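Local coordinates for putative succinylglutamate desuccinylase / aspartoacylase (Shewanella amazonensis, PDB 3FMC), which probably acts as a zinc-dependent hydrolase of the succinylglutamate desuccinylase / aspartoacylase family, at the interface of chains A and B. Sequence-based numbering; all coordinates share one arbitrary frame. Chains: chain A/B, Putative succinylglutamate desuccinylase / aspartoacylase.

Contact 1: the interface of chains A and B. Residues chain A 83, 88, 247; chain B 347, 349-351.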
# COMPACT_ATOMS: atom_id res chain seq x y z
N LYS A 83 -1.34 1.80 -8.33
CA LYS A 83 -1.10 3.02 -7.54
C LYS A 83 -1.17 2.75 -6.03
O LYS A 83 -1.92 1.87 -5.57
CB LYS A 83 -2.16 4.05 -7.90
CG LYS A 83 -1.97 4.72 -9.26
CD LYS A 83 -0.88 5.86 -9.14
CE LYS A 83 -0.71 6.70 -10.40
NZ LYS A 83 0.17 6.12 -11.38
N THR A 88 3.08 5.47 -8.43
CA THR A 88 2.94 4.16 -9.00
C THR A 88 3.81 3.20 -8.20
O THR A 88 5.03 3.34 -8.15
CB THR A 88 3.43 4.13 -10.46
OG1 THR A 88 2.79 5.21 -11.16
CG2 THR A 88 3.06 2.79 -11.06
N GLU A 247 8.34 8.55 -13.03
CA GLU A 247 7.12 9.33 -12.90
C GLU A 247 7.15 10.61 -13.69
O GLU A 247 6.69 11.64 -13.21
CB GLU A 247 6.88 9.68 -11.41
CG GLU A 247 6.61 8.50 -10.54
CD GLU A 247 5.22 7.91 -10.82
OE1 GLU A 247 4.51 8.37 -11.75
OE2 GLU A 247 4.84 7.05 -10.09
N PHE B 347 -1.28 16.51 -10.41
CA PHE B 347 -1.01 15.16 -9.93
C PHE B 347 0.47 14.91 -9.94
O PHE B 347 1.18 15.30 -10.89
CB PHE B 347 -1.78 14.18 -10.82
CG PHE B 347 -1.83 12.76 -10.30
CD1 PHE B 347 -2.42 12.47 -9.09
CD2 PHE B 347 -1.41 11.72 -11.12
CE1 PHE B 347 -2.53 11.14 -8.66
CE2 PHE B 347 -1.50 10.41 -10.70
CZ PHE B 347 -2.06 10.13 -9.47
N SER B 349 2.17 12.08 -10.26
CA SER B 349 2.60 10.94 -11.05
C SER B 349 2.25 11.21 -12.53
O SER B 349 1.37 12.03 -12.84
CB SER B 349 1.90 9.68 -10.54
OG SER B 349 1.94 8.67 -11.51
N ALA B 350 2.98 10.57 -13.44
CA ALA B 350 2.80 10.76 -14.88
C ALA B 350 1.81 9.76 -15.49
O ALA B 350 1.57 9.78 -16.70
CB ALA B 350 4.16 10.66 -15.60
N SER B 351 1.28 8.84 -14.69
CA SER B 351 0.38 7.83 -15.24
C SER B 351 -0.95 7.91 -14.53
O SER B 351 -1.05 7.87 -13.30
CB SER B 351 1.02 6.45 -15.16
OG SER B 351 1.40 6.17 -13.86

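Contact 2: the interface of chains A and B. Residues chain A 50-51, 53-54, 57, 73; chain B 321, 323.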
# COMPACT_ATOMS: atom_id res chain seq x y z
N ASN A 50 8.50 4.74 -22.51
CA ASN A 50 7.42 4.70 -23.50
C ASN A 50 7.58 5.87 -24.49
O ASN A 50 7.39 5.71 -25.69
CB ASN A 50 6.08 4.79 -22.82
CG ASN A 50 5.81 3.59 -21.95
OD1 ASN A 50 5.94 2.42 -22.39
ND2 ASN A 50 5.49 3.85 -20.68
N ALA A 51 7.89 7.05 -23.94
CA ALA A 51 8.14 8.24 -24.76
C ALA A 51 9.35 8.04 -25.67
O ALA A 51 9.31 8.46 -26.83
CB ALA A 51 8.25 9.49 -23.88
N ILE A 53 10.40 5.07 -26.88
CA ILE A 53 9.89 4.14 -27.92
C ILE A 53 9.05 4.92 -28.94
O ILE A 53 9.22 4.71 -30.14
CB ILE A 53 9.13 2.93 -27.31
CG1 ILE A 53 10.15 1.96 -26.66
CG2 ILE A 53 8.30 2.15 -28.37
CD1 ILE A 53 9.52 0.71 -25.94
N TYR A 54 8.18 5.81 -28.46
CA TYR A 54 7.35 6.65 -29.34
C TYR A 54 8.23 7.45 -30.30
O TYR A 54 8.06 7.40 -31.53
CB TYR A 54 6.51 7.61 -28.52
CG TYR A 54 5.71 8.61 -29.36
CD1 TYR A 54 4.48 8.27 -29.90
CD2 TYR A 54 6.20 9.91 -29.58
CE1 TYR A 54 3.75 9.18 -30.64
CE2 TYR A 54 5.50 10.79 -30.33
CZ TYR A 54 4.27 10.42 -30.85
OH TYR A 54 3.56 11.33 -31.58
N MSE A 57 10.21 5.19 -32.84
CA MSE A 57 9.37 4.71 -33.92
C MSE A 57 9.05 5.84 -34.90
O MSE A 57 9.04 5.60 -36.10
CB MSE A 57 8.10 4.02 -33.39
CG MSE A 57 8.44 2.76 -32.63
SE MSE A 57 6.82 1.69 -32.27
CE MSE A 57 5.91 2.95 -31.18
N PRO A 73 6.57 -1.31 -25.69
CA PRO A 73 6.33 -0.32 -24.64
C PRO A 73 5.28 -0.93 -23.71
O PRO A 73 4.71 -2.02 -24.01
CB PRO A 73 5.74 0.84 -25.40
CG PRO A 73 5.01 0.22 -26.51
CD PRO A 73 5.77 -1.02 -26.90
N LEU B 321 -0.14 10.77 -23.79
CA LEU B 321 0.60 9.83 -24.61
C LEU B 321 0.09 8.41 -24.40
O LEU B 321 -0.02 7.92 -23.26
CB LEU B 321 2.08 9.91 -24.26
CG LEU B 321 3.05 8.99 -25.00
CD1 LEU B 321 3.14 9.38 -26.52
CD2 LEU B 321 4.44 8.98 -24.29
N LEU B 323 0.92 4.77 -25.96
CA LEU B 323 1.72 3.84 -26.79
C LEU B 323 0.94 2.61 -27.25
O LEU B 323 1.30 1.97 -28.23
CB LEU B 323 2.99 3.37 -26.08
CG LEU B 323 4.20 4.28 -26.33
CD1 LEU B 323 4.67 4.10 -27.80
CD2 LEU B 323 3.95 5.74 -25.96

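Contact 3: the interface of chains A and B. Residues chain A 321, 326, 331-332; chain B 54, 57-58.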
# COMPACT_ATOMS: atom_id res chain seq x y z
N LEU A 321 17.30 17.39 8.61
CA LEU A 321 16.55 18.26 9.49
C LEU A 321 15.70 17.47 10.48
O LEU A 321 14.90 16.59 10.09
CB LEU A 321 15.66 19.18 8.64
CG LEU A 321 14.78 20.23 9.31
CD1 LEU A 321 15.68 21.32 9.99
CD2 LEU A 321 13.81 20.81 8.25
N TYR A 326 15.12 20.41 17.95
CA TYR A 326 15.34 21.82 17.83
C TYR A 326 16.01 22.30 19.08
O TYR A 326 15.58 21.93 20.17
CB TYR A 326 14.03 22.55 17.68
CG TYR A 326 14.30 24.00 17.44
CD1 TYR A 326 14.60 24.46 16.17
CD2 TYR A 326 14.27 24.91 18.49
CE1 TYR A 326 14.87 25.80 15.93
CE2 TYR A 326 14.55 26.27 18.28
CZ TYR A 326 14.85 26.70 17.01
OH TYR A 326 15.09 28.03 16.78
N GLU A 331 19.64 19.64 15.29
CA GLU A 331 18.43 19.82 14.50
C GLU A 331 18.71 19.97 13.02
O GLU A 331 17.79 19.82 12.22
CB GLU A 331 17.58 21.00 14.98
CG GLU A 331 18.28 22.33 15.07
CD GLU A 331 18.82 22.64 16.47
OE1 GLU A 331 19.64 21.88 17.02
OE2 GLU A 331 18.40 23.70 17.00
N LEU A 332 19.95 20.33 12.66
CA LEU A 332 20.34 20.42 11.27
C LEU A 332 21.79 19.95 11.12
O LEU A 332 22.73 20.61 11.56
CB LEU A 332 20.14 21.84 10.75
CG LEU A 332 20.35 22.03 9.24
CD1 LEU A 332 19.36 21.17 8.42
CD2 LEU A 332 20.18 23.49 8.89
N TYR B 54 10.85 25.51 11.48
CA TYR B 54 12.26 25.63 11.84
C TYR B 54 12.74 27.09 11.60
O TYR B 54 13.29 27.73 12.49
CB TYR B 54 13.08 24.67 11.00
CG TYR B 54 14.57 24.85 11.17
CD1 TYR B 54 15.21 24.38 12.32
CD2 TYR B 54 15.33 25.48 10.20
CE1 TYR B 54 16.55 24.54 12.50
CE2 TYR B 54 16.68 25.65 10.38
CZ TYR B 54 17.28 25.18 11.54
OH TYR B 54 18.63 25.32 11.70
N MSE B 57 11.09 29.67 13.90
CA MSE B 57 11.63 29.68 15.25
C MSE B 57 13.02 30.34 15.29
O MSE B 57 13.32 31.07 16.24
CB MSE B 57 11.66 28.26 15.82
CG MSE B 57 10.28 27.76 16.08
SE MSE B 57 10.22 26.03 17.03
CE MSE B 57 11.32 24.96 15.95
N LYS B 58 13.86 30.08 14.31
CA LYS B 58 15.19 30.70 14.26
C LYS B 58 15.08 32.23 14.20
O LYS B 58 15.88 32.95 14.84
CB LYS B 58 15.99 30.24 13.05
CG LYS B 58 16.30 28.77 13.00
CD LYS B 58 17.06 28.25 14.17
CE LYS B 58 18.52 28.45 14.10
NZ LYS B 58 19.09 27.59 15.21

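Contact 1: the interface of chains A and B
The ammonium NZ of A:Lys83 reaches into a small serine-rich loop of chain B and donates to the hydroxyl OG of B:Ser351 at 2.8 Å. It also donates to the backbone carbonyl O of B:Ser351 and to OG of B:Ser349; NZ lies 34° off the plane of that carbonyl. Bends at chi2 (-80°) and chi4 (-83°) swing NZ onto these oxygens, and a long, flexible cation suits a place where several acceptors converge. Beside the lysine, A:Glu247 brings a carboxylate able to accept at both oxygens: B:Ser349 OG donates to OE1 of A:Glu247 over 2.6 Å, on the syn side but 30° out of the carboxylate plane, while the backbone N of B:Ala350 meets the same oxygen nearly along the C-O axis. B:Ser349 thus accepts from the lysine and gives to the glutamate, a double role that suits a short hydroxyl. Further out, A:Thr88 steadies the acid, its N and OG1 both donating to OE2, and OG1 of A:Thr88 accepts from A:Lys83 NZ at 2.8 Å. On chain B the N of B:Ser351 donates to B:Ser349 OG, holding the turn. The lysine's CE lies at the in-plane edge of the B:Phe347 ring. Opposite charges within one chain, bridged by the partner's hydroxyl, probably help fix how the two subunits register.

Contact 2: the interface of chains A and B
B:Leu321 and A:Tyr54 meet through similar first torsions: in the leucine CG stands opposite the backbone N (chi1 179°), which carries its two methyls out from the end of strand 316-321, and in the tyrosine chi1 of 175° turns one ring face toward them. CD1 of B:Leu321 sits above that face, displaced toward the rim, 3.8 Å from A:Tyr54 CD1. CD2 of B:Leu321 rests on the helix backbone at A:Ala51 CA, also 3.8 Å away, where a small alanine lets the branch come close. B:Leu323 hides more surface in the contact. Its CB packs on the ring of A:Pro73, 3.8 Å from CG of that proline, a rigid apolar surface. CD2 of B:Leu323 approaches the carbonyl O of A:Asn50 at 3.4 Å and also touches the asparagine's CB. CD1 of B:Leu323 turns to the selenomethionine A:Met57, whose CE is 3.8 Å away; the flexible selenoether chain, bent at chi3, ends against the leucine. Branched aliphatic side chains suit this surface because each offers two methyls to separate neighbours. The result is a mostly apolar patch built on helix 48-60 and on A:Pro73 beside it, which probably supports pairing of the two chains.

Contact 3: the interface of chains A and B
A:Tyr326 spreads its ring across helix 48-60 of chain B, in what is probably a mainly apolar subunit contact. From CB, which lies near the terminal methyl CE of the selenomethionine B:Met57, chi1 of -175° sends the ring along the helix. One face takes that methyl, 3.5 Å from the centroid of the A:Tyr326 ring in a CH-pi contact; over the opposite face A:Glu331 OE2 stands 4.0 Å above the plane. CD1 of B:Tyr54 lies in plane at the ring's edge, the two side chains crossing at about a right angle. CZ of A:Tyr326 meets CB of B:Met57 at 3.7 Å, and its phenolic OH ends 3.3 Å from CD of B:Lys58. A long, flat residue suits this place, since it touches several helix side chains at once. An alanine here is likely to leave the methyl of B:Met57 without its aromatic face, and CD1 of B:Tyr54 and CD of B:Lys58 without the packing of the phenol ring. Chain A covers one face of B:Tyr54 with A:Leu321 CD1; the opposite face is backed by B:Lys58 CG of the same helix. Chi1 of 54° places the CG of A:Glu331 between the backbone N and the carbonyl carbon, 3.8 Å from B:Tyr54 CE1. At the phenol end, B:Tyr54 OH meets the methyl CD2 of A:Leu332 at 3.7 Å.

Contact 1 and contact 2 lie about 16 Å apart between the centres of their C-alpha atoms, while contact 3 is about 32 Å from contact 1 and 45 Å from contact 2. Contacts 2 and 3 overlap in helix 48-60 and residue 321, with the chains exchanged, as the two-fold implies: residue 54 meets residue 321 of the partner in both, and residue 57 takes part in each. Contact 1 is polar, whereas the other two are largely apolar. Together the three probably help fix the mutual orientation of the chains; the deposited assembly holds four copies, and this pairing may not be the biological one.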